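Local coordinates for YopX protein domain-containing protein (Enterococcus faecalis, PDB 2OX7) that is of unknown function but belongs to the YopX family and, in the crystal, packs against a second copy across a two-fold symmetric interface, at the interface of chains A and B. Sequence-based numbering; all coordinates share one arbitrary frame. Chains: chain A/B, Hypothetical protein.

Contact 1: the interface of chains A and B. Residues chain A 33-35, 51, 54, 56; chain B 48-49.
B:Ile49 opens strand 49-52 with an extended backbone, phi -98° and psi 112°, and faces the extended strands 31-35 and 54-56 and the end of strand 46-51 of chain A. B:Ile49 is the knob of this contact, with 68 Å² of its surface hidden by chain A. CG1 stands anti to its own carbonyl carbon, chi1 -58°, which turns it and the extended end of the side chain towards chain A. CD1 lies 3.8 Å from CG1 of A:Ile35, and the two side chains run at a slant to each other. On another flank CD1 of B:Ile49 is 3.9 Å from CD1 of the A:Tyr54 ring. Here the side chains pass in opposite directions. The methyl CB of A:Ala33 touches CD1 and CG1 of B:Ile49. The methyl CG2 of A:Thr56 comes within 3.9 Å of CG1 of B:Ile49 and also lies at the edge of the A:Tyr54 ring, in its plane. A:Ile51 meets the base of the knob: its CD1 is 4.0 Å from CB of B:Ile49, the two side chains crossing at about a right angle. Further out, the A:Tyr54 ring reaches the backbone of B:Glu48, with the phenol OH 3.7 Å from CA of B:Glu48. Apolar contact dominates among these residues. The site seats one isoleucine of chain B in a hydrophobic socket of chain A. Its two-fold twin swaps the chains. Together they would steady the pair if it also forms in solution.

Contact 2: the interface of chains A and B. Residues chain A 22-24, 35, 38, 49; chain B 22-24, 35.
A:Thr22 and B:Leu24 meet with their side chains at about a right angle. OG1 of A:Thr22 stands beside the backbone N, chi1 -56°, which leaves CG2 anti to that N and facing B:Leu24. CD2 of B:Leu24 lies against both branches of A:Thr22, the methyl and the hydroxyl OG1. B:Leu24 has 65 Å² hidden here. Its chi2 of 175° turns CD1 to A:Ile49 and CD2 to A:Thr22. The leucine and A:Ile49 reach towards each other tip to tip, with CD1 of A:Ile49 3.7 Å from CD1 of B:Leu24. The same isoleucine CD1 also touches CG1 of B:Ile35, 3.7 Å away, the side chains at a slant. The A:Phe38 ring brings its far end to the root of the leucine: CZ is 3.7 Å from CB of B:Leu24. A:Ile35 and B:Ile35 face each other across the two-fold, their CD1 methyls 4.2 Å apart. In the twin pair A:Leu24 has chi2 55°, and its CD1 lies 4.1 Å from CG2 of B:Thr22; local symmetry is imperfect. The two threonines cross obliquely, CG2 of A:Thr22 3.5 Å from CG2 of B:Thr22. This is the apolar centre of the interface, around the two-fold axis. Packing is tight where CG2 of A:Thr22 comes to 3.4 Å from CD2 of B:Leu24.

Contact 3: the interface of chains A and B. Residues chain A 24-25, 32-33, 56; chain B 38, 40, 49.
B:Phe38 meets A:Leu24, A:Phe25 and A:Ile32 with its outer ring atoms. CZ of the B:Phe38 ring is 3.6 Å from CB of A:Leu24, and the leucine methyl CD2 sits over the centre of one ring face, 4.1 Å above the plane. The ring end also lies near the backbone of A:Phe25, with CZ of B:Phe38 3.5 Å from the carbonyl O of A:Phe25. A:Ile32 comes to the ring edge: its CG1 lies in the ring plane, and its CD1 is 3.6 Å from CE1 of B:Phe38. CD2 of A:Leu24 also meets CG2 of B:Ile49 tip to tip, 3.9 Å apart. The second partner, B:Ile40, slides past A:Thr56 in the opposite direction. CG1 of B:Ile40 is 3.7 Å from CB of A:Thr56, and its CG2 approaches the threonine OG1. CD1 of B:Ile40 touches both CD1 of A:Ile32, 3.9 Å away, and the methyl of A:Ala33. CG1 of A:Ile32 is placed between its backbone N and carbonyl carbon, chi1 60°, which carries CD1 towards both the ring and B:Ile40. CG of B:Phe38 takes the same position, chi1 73°. Within chain B, CD1 of B:Ile40 lies at the B:Phe38 ring edge, in its plane, and helps to hold that edge. The site packs side chains of strands 37-40 and 49-52 of chain B against strands 21-25, 31-35 and 54-56 of chain A, extending the apolar seam between the copies.

Contact 1: the interface of chains A and B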
loop_
_atom_site.group_PDB
_atom_site.type_symbol
_atom_site.label_atom_id
_atom_site.label_comp_id
_atom_site.label_asym_id
_atom_site.label_seq_id
_atom_site.Cartn_x
_atom_site.Cartn_y
_atom_site.Cartn_z
ATOM N N ALA A 33 -1.226 -32.267 -8.736
ATOM C CA ALA A 33 -1.748 -33.159 -7.700
ATOM C C ALA A 33 -2.221 -32.387 -6.487
ATOM O O ALA A 33 -1.875 -31.215 -6.298
ATOM C CB ALA A 33 -0.690 -34.204 -7.286
ATOM N N ILE A 34 -3.004 -33.065 -5.662
ATOM C CA ILE A 34 -3.393 -32.529 -4.380
ATOM C C ILE A 34 -3.395 -33.632 -3.332
ATOM O O ILE A 34 -3.949 -34.719 -3.550
ATOM C CB ILE A 34 -4.750 -31.764 -4.478
ATOM C CG1 ILE A 34 -5.047 -30.994 -3.195
ATOM C CG2 ILE A 34 -5.908 -32.687 -4.894
ATOM C CD1 ILE A 34 -6.159 -29.958 -3.386
ATOM N N ILE A 35 -2.729 -33.359 -2.222
ATOM C CA ILE A 35 -2.813 -34.211 -1.041
ATOM C C ILE A 35 -3.811 -33.604 -0.062
ATOM O O ILE A 35 -3.621 -32.468 0.407
ATOM C CB ILE A 35 -1.437 -34.344 -0.359
ATOM C CG1 ILE A 35 -0.436 -35.009 -1.324
ATOM C CG2 ILE A 35 -1.573 -35.120 0.949
ATOM C CD1 ILE A 35 0.995 -35.112 -0.810
ATOM N N ILE A 51 0.608 -41.060 2.108
ATOM C CA ILE A 51 -0.430 -40.232 1.513
ATOM C C ILE A 51 -1.788 -40.900 1.627
ATOM O O ILE A 51 -2.030 -41.962 1.026
ATOM C CB ILE A 51 -0.114 -39.914 0.046
ATOM C CG1 ILE A 51 1.193 -39.117 -0.047
ATOM C CG2 ILE A 51 -1.278 -39.165 -0.623
ATOM C CD1 ILE A 51 1.719 -38.937 -1.462
ATOM N N TYR A 54 -6.026 -38.132 -1.792
ATOM C CA TYR A 54 -5.317 -37.382 -2.812
ATOM C C TYR A 54 -6.077 -37.398 -4.126
ATOM O O TYR A 54 -7.080 -38.113 -4.279
ATOM C CB TYR A 54 -3.903 -37.953 -3.010
ATOM C CG TYR A 54 -3.863 -39.255 -3.801
ATOM C CD1 TYR A 54 -3.534 -39.257 -5.154
ATOM C CD2 TYR A 54 -4.170 -40.478 -3.195
ATOM C CE1 TYR A 54 -3.500 -40.449 -5.898
ATOM C CE2 TYR A 54 -4.139 -41.685 -3.935
ATOM C CZ TYR A 54 -3.806 -41.649 -5.286
ATOM O OH TYR A 54 -3.775 -42.815 -6.037
ATOM N N THR A 56 -4.953 -36.592 -8.628
ATOM C CA THR A 56 -3.940 -36.094 -9.569
ATOM C C THR A 56 -4.563 -35.687 -10.895
ATOM O O THR A 56 -5.721 -36.008 -11.169
ATOM C CB THR A 56 -2.730 -37.072 -9.794
ATOM O OG1 THR A 56 -2.964 -37.894 -10.953
ATOM C CG2 THR A 56 -2.450 -37.948 -8.566
ATOM N N GLU B 48 -1.326 -42.219 -9.268
ATOM C CA GLU B 48 -0.627 -42.265 -7.994
ATOM C C GLU B 48 0.389 -41.117 -7.929
ATOM O O GLU B 48 0.870 -40.649 -8.967
ATOM C CB GLU B 48 0.064 -43.631 -7.855
ATOM C CG GLU B 48 0.815 -43.861 -6.550
ATOM C CD GLU B 48 1.475 -45.234 -6.490
ATOM O OE1 GLU B 48 0.781 -46.209 -6.120
ATOM O OE2 GLU B 48 2.689 -45.341 -6.807
ATOM N N ILE B 49 0.692 -40.646 -6.719
ATOM C CA ILE B 49 1.783 -39.687 -6.522
ATOM C C ILE B 49 2.987 -40.487 -6.082
ATOM O O ILE B 49 2.990 -41.043 -4.988
ATOM C CB ILE B 49 1.479 -38.616 -5.424
ATOM C CG1 ILE B 49 0.210 -37.821 -5.748
ATOM C CG2 ILE B 49 2.667 -37.666 -5.247
ATOM C CD1 ILE B 49 -0.334 -37.042 -4.559
#

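Contact 2: the interface of chains A and B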
loop_
_atom_site.group_PDB
_atom_site.type_symbol
_atom_site.label_atom_id
_atom_site.label_comp_id
_atom_site.label_asym_id
_atom_site.label_seq_id
_atom_site.Cartn_x
_atom_site.Cartn_y
_atom_site.Cartn_z
ATOM N N THR A 22 -2.543 -29.914 0.697
ATOM C CA THR A 22 -1.199 -29.595 0.217
ATOM C C THR A 22 -1.186 -29.670 -1.297
ATOM O O THR A 22 -1.305 -30.752 -1.865
ATOM C CB THR A 22 -0.144 -30.562 0.799
ATOM O OG1 THR A 22 -0.227 -30.541 2.229
ATOM C CG2 THR A 22 1.265 -30.151 0.384
ATOM N N PRO A 23 -1.077 -28.516 -1.974
ATOM C CA PRO A 23 -1.091 -28.514 -3.433
ATOM C C PRO A 23 0.281 -28.884 -3.995
ATOM O O PRO A 23 1.309 -28.480 -3.443
ATOM C CB PRO A 23 -1.447 -27.059 -3.769
ATOM C CG PRO A 23 -0.869 -26.271 -2.646
ATOM C CD PRO A 23 -0.929 -27.149 -1.424
ATOM N N LEU A 24 0.302 -29.696 -5.057
ATOM C CA LEU A 24 1.578 -30.129 -5.639
ATOM C C LEU A 24 1.713 -29.591 -7.058
ATOM O O LEU A 24 0.834 -29.802 -7.890
ATOM C CB LEU A 24 1.714 -31.672 -5.611
ATOM C CG LEU A 24 2.138 -32.386 -4.313
ATOM C CD1 LEU A 24 1.266 -32.058 -3.125
ATOM C CD2 LEU A 24 2.133 -33.917 -4.513
ATOM N N ILE A 35 -2.729 -33.359 -2.222
ATOM C CA ILE A 35 -2.813 -34.211 -1.041
ATOM C C ILE A 35 -3.811 -33.604 -0.062
ATOM O O ILE A 35 -3.621 -32.468 0.407
ATOM C CB ILE A 35 -1.437 -34.344 -0.359
ATOM C CG1 ILE A 35 -0.436 -35.009 -1.324
ATOM C CG2 ILE A 35 -1.573 -35.120 0.949
ATOM C CD1 ILE A 35 0.995 -35.112 -0.810
ATOM N N PHE A 38 -2.388 -36.746 4.926
ATOM C CA PHE A 38 -1.171 -37.539 5.003
ATOM C C PHE A 38 -0.787 -37.755 6.462
ATOM O O PHE A 38 -1.181 -36.991 7.351
ATOM C CB PHE A 38 -0.009 -36.846 4.267
ATOM C CG PHE A 38 0.568 -35.700 5.031
ATOM C CD1 PHE A 38 1.589 -35.910 5.947
ATOM C CD2 PHE A 38 0.055 -34.416 4.875
ATOM C CE1 PHE A 38 2.125 -34.860 6.678
ATOM C CE2 PHE A 38 0.580 -33.352 5.618
ATOM C CZ PHE A 38 1.613 -33.572 6.516
ATOM N N ILE A 49 6.382 -40.625 4.215
ATOM C CA ILE A 49 5.140 -39.902 4.054
ATOM C C ILE A 49 4.088 -40.856 3.520
ATOM O O ILE A 49 4.195 -41.324 2.391
ATOM C CB ILE A 49 5.285 -38.737 3.044
ATOM C CG1 ILE A 49 6.337 -37.736 3.522
ATOM C CG2 ILE A 49 3.913 -38.077 2.781
ATOM C CD1 ILE A 49 6.850 -36.789 2.441
ATOM N N THR B 22 7.974 -28.864 -1.703
ATOM C CA THR B 22 6.612 -28.869 -1.187
ATOM C C THR B 22 6.681 -29.129 0.313
ATOM O O THR B 22 7.011 -30.255 0.731
ATOM C CB THR B 22 5.770 -29.970 -1.838
ATOM O OG1 THR B 22 5.744 -29.755 -3.248
ATOM C CG2 THR B 22 4.328 -29.929 -1.312
ATOM N N PRO B 23 6.379 -28.097 1.129
ATOM C CA PRO B 23 6.423 -28.274 2.562
ATOM C C PRO B 23 5.116 -28.898 3.018
ATOM O O PRO B 23 4.058 -28.638 2.431
ATOM C CB PRO B 23 6.557 -26.831 3.082
ATOM C CG PRO B 23 5.833 -26.034 2.092
ATOM C CD PRO B 23 5.985 -26.717 0.767
ATOM N N LEU B 24 5.200 -29.745 4.029
ATOM C CA LEU B 24 4.035 -30.452 4.541
ATOM C C LEU B 24 3.894 -30.120 6.014
ATOM O O LEU B 24 4.838 -30.268 6.765
ATOM C CB LEU B 24 4.220 -31.980 4.383
ATOM C CG LEU B 24 4.070 -32.517 2.957
ATOM C CD1 LEU B 24 4.420 -34.014 2.970
ATOM C CD2 LEU B 24 2.676 -32.370 2.469
ATOM N N ILE B 35 8.735 -32.518 0.468
ATOM C CA ILE B 35 8.878 -33.296 -0.764
ATOM C C ILE B 35 9.747 -32.474 -1.714
ATOM O O ILE B 35 9.411 -31.334 -2.073
ATOM C CB ILE B 35 7.521 -33.624 -1.438
ATOM C CG1 ILE B 35 6.670 -34.542 -0.555
ATOM C CG2 ILE B 35 7.719 -34.338 -2.783
ATOM C CD1 ILE B 35 5.210 -34.679 -1.015
#

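Contact 3: the interface of chains A and B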
loop_
_atom_site.group_PDB
_atom_site.type_symbol
_atom_site.label_atom_id
_atom_site.label_comp_id
_atom_site.label_asym_id
_atom_site.label_seq_id
_atom_site.Cartn_x
_atom_site.Cartn_y
_atom_site.Cartn_z
ATOM N N LEU A 24 0.302 -29.696 -5.057
ATOM C CA LEU A 24 1.578 -30.129 -5.639
ATOM C C LEU A 24 1.713 -29.591 -7.058
ATOM O O LEU A 24 0.834 -29.802 -7.890
ATOM C CB LEU A 24 1.714 -31.672 -5.611
ATOM C CG LEU A 24 2.138 -32.386 -4.313
ATOM C CD1 LEU A 24 1.266 -32.058 -3.125
ATOM C CD2 LEU A 24 2.133 -33.917 -4.513
ATOM N N PHE A 25 2.803 -28.875 -7.318
ATOM C CA PHE A 25 3.014 -28.234 -8.617
ATOM C C PHE A 25 4.201 -28.840 -9.336
ATOM O O PHE A 25 5.179 -29.285 -8.713
ATOM C CB PHE A 25 3.251 -26.726 -8.457
ATOM C CG PHE A 25 2.035 -25.981 -8.026
ATOM C CD1 PHE A 25 1.274 -25.281 -8.939
ATOM C CD2 PHE A 25 1.619 -26.027 -6.701
ATOM C CE1 PHE A 25 0.122 -24.607 -8.544
ATOM C CE2 PHE A 25 0.466 -25.364 -6.306
ATOM C CZ PHE A 25 -0.284 -24.666 -7.231
ATOM N N ILE A 32 -0.604 -30.233 -10.399
ATOM C CA ILE A 32 -0.788 -31.544 -11.023
ATOM C C ILE A 32 -1.282 -32.593 -10.028
ATOM O O ILE A 32 -1.729 -33.674 -10.427
ATOM C CB ILE A 32 0.474 -32.005 -11.802
ATOM C CG1 ILE A 32 1.698 -32.123 -10.875
ATOM C CG2 ILE A 32 0.731 -31.068 -13.000
ATOM C CD1 ILE A 32 2.912 -32.866 -11.506
ATOM N N ALA A 33 -1.226 -32.267 -8.736
ATOM C CA ALA A 33 -1.748 -33.159 -7.700
ATOM C C ALA A 33 -2.221 -32.387 -6.487
ATOM O O ALA A 33 -1.875 -31.215 -6.298
ATOM C CB ALA A 33 -0.690 -34.204 -7.286
ATOM N N THR A 56 -4.953 -36.592 -8.628
ATOM C CA THR A 56 -3.940 -36.094 -9.569
ATOM C C THR A 56 -4.563 -35.687 -10.895
ATOM O O THR A 56 -5.721 -36.008 -11.169
ATOM C CB THR A 56 -2.730 -37.072 -9.794
ATOM O OG1 THR A 56 -2.964 -37.894 -10.953
ATOM C CG2 THR A 56 -2.450 -37.948 -8.566
ATOM N N PHE B 38 8.875 -35.505 -6.888
ATOM C CA PHE B 38 7.758 -36.436 -7.032
ATOM C C PHE B 38 7.369 -36.550 -8.511
ATOM O O PHE B 38 7.649 -35.653 -9.311
ATOM C CB PHE B 38 6.537 -35.982 -6.190
ATOM C CG PHE B 38 5.800 -34.779 -6.763
ATOM C CD1 PHE B 38 4.743 -34.951 -7.650
ATOM C CD2 PHE B 38 6.165 -33.483 -6.408
ATOM C CE1 PHE B 38 4.059 -33.838 -8.199
ATOM C CE2 PHE B 38 5.493 -32.369 -6.939
ATOM C CZ PHE B 38 4.441 -32.550 -7.848
ATOM N N ILE B 40 3.901 -38.011 -11.081
ATOM C CA ILE B 40 2.565 -38.580 -11.197
ATOM C C ILE B 40 2.643 -39.743 -12.185
ATOM O O ILE B 40 2.863 -39.555 -13.389
ATOM C CB ILE B 40 1.503 -37.514 -11.614
ATOM C CG1 ILE B 40 0.954 -36.769 -10.389
ATOM C CG2 ILE B 40 0.309 -38.151 -12.290
ATOM C CD1 ILE B 40 1.968 -36.049 -9.555
ATOM N N ILE B 49 0.692 -40.646 -6.719
ATOM C CA ILE B 49 1.783 -39.687 -6.522
ATOM C C ILE B 49 2.987 -40.487 -6.082
ATOM O O ILE B 49 2.990 -41.043 -4.988
ATOM C CB ILE B 49 1.479 -38.616 -5.424
ATOM C CG1 ILE B 49 0.210 -37.821 -5.748
ATOM C CG2 ILE B 49 2.667 -37.666 -5.247
ATOM C CD1 ILE B 49 -0.334 -37.042 -4.559
#

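Contact 1 and contact 3 are close neighbours, with C-alpha centres about 6 Å apart, and they share A:Ala33, A:Thr56 and B:Ile49. The C-alpha centre of contact 2 is about 9 Å from that of each. It shares A:Ile35 with contact 1 and A:Leu24 with contact 3. Strands 21-25 and 31-35 of chain A therefore link the three into a continuous apolar surface. Contact 2 lies nearest the two-fold and includes equivalent residues of both chains; each contact has a twin with the chains exchanged. The deposited assembly holds four copies. The two-fold pairing suggests a dimer within it, but the structure alone does not show which oligomer works in the cell.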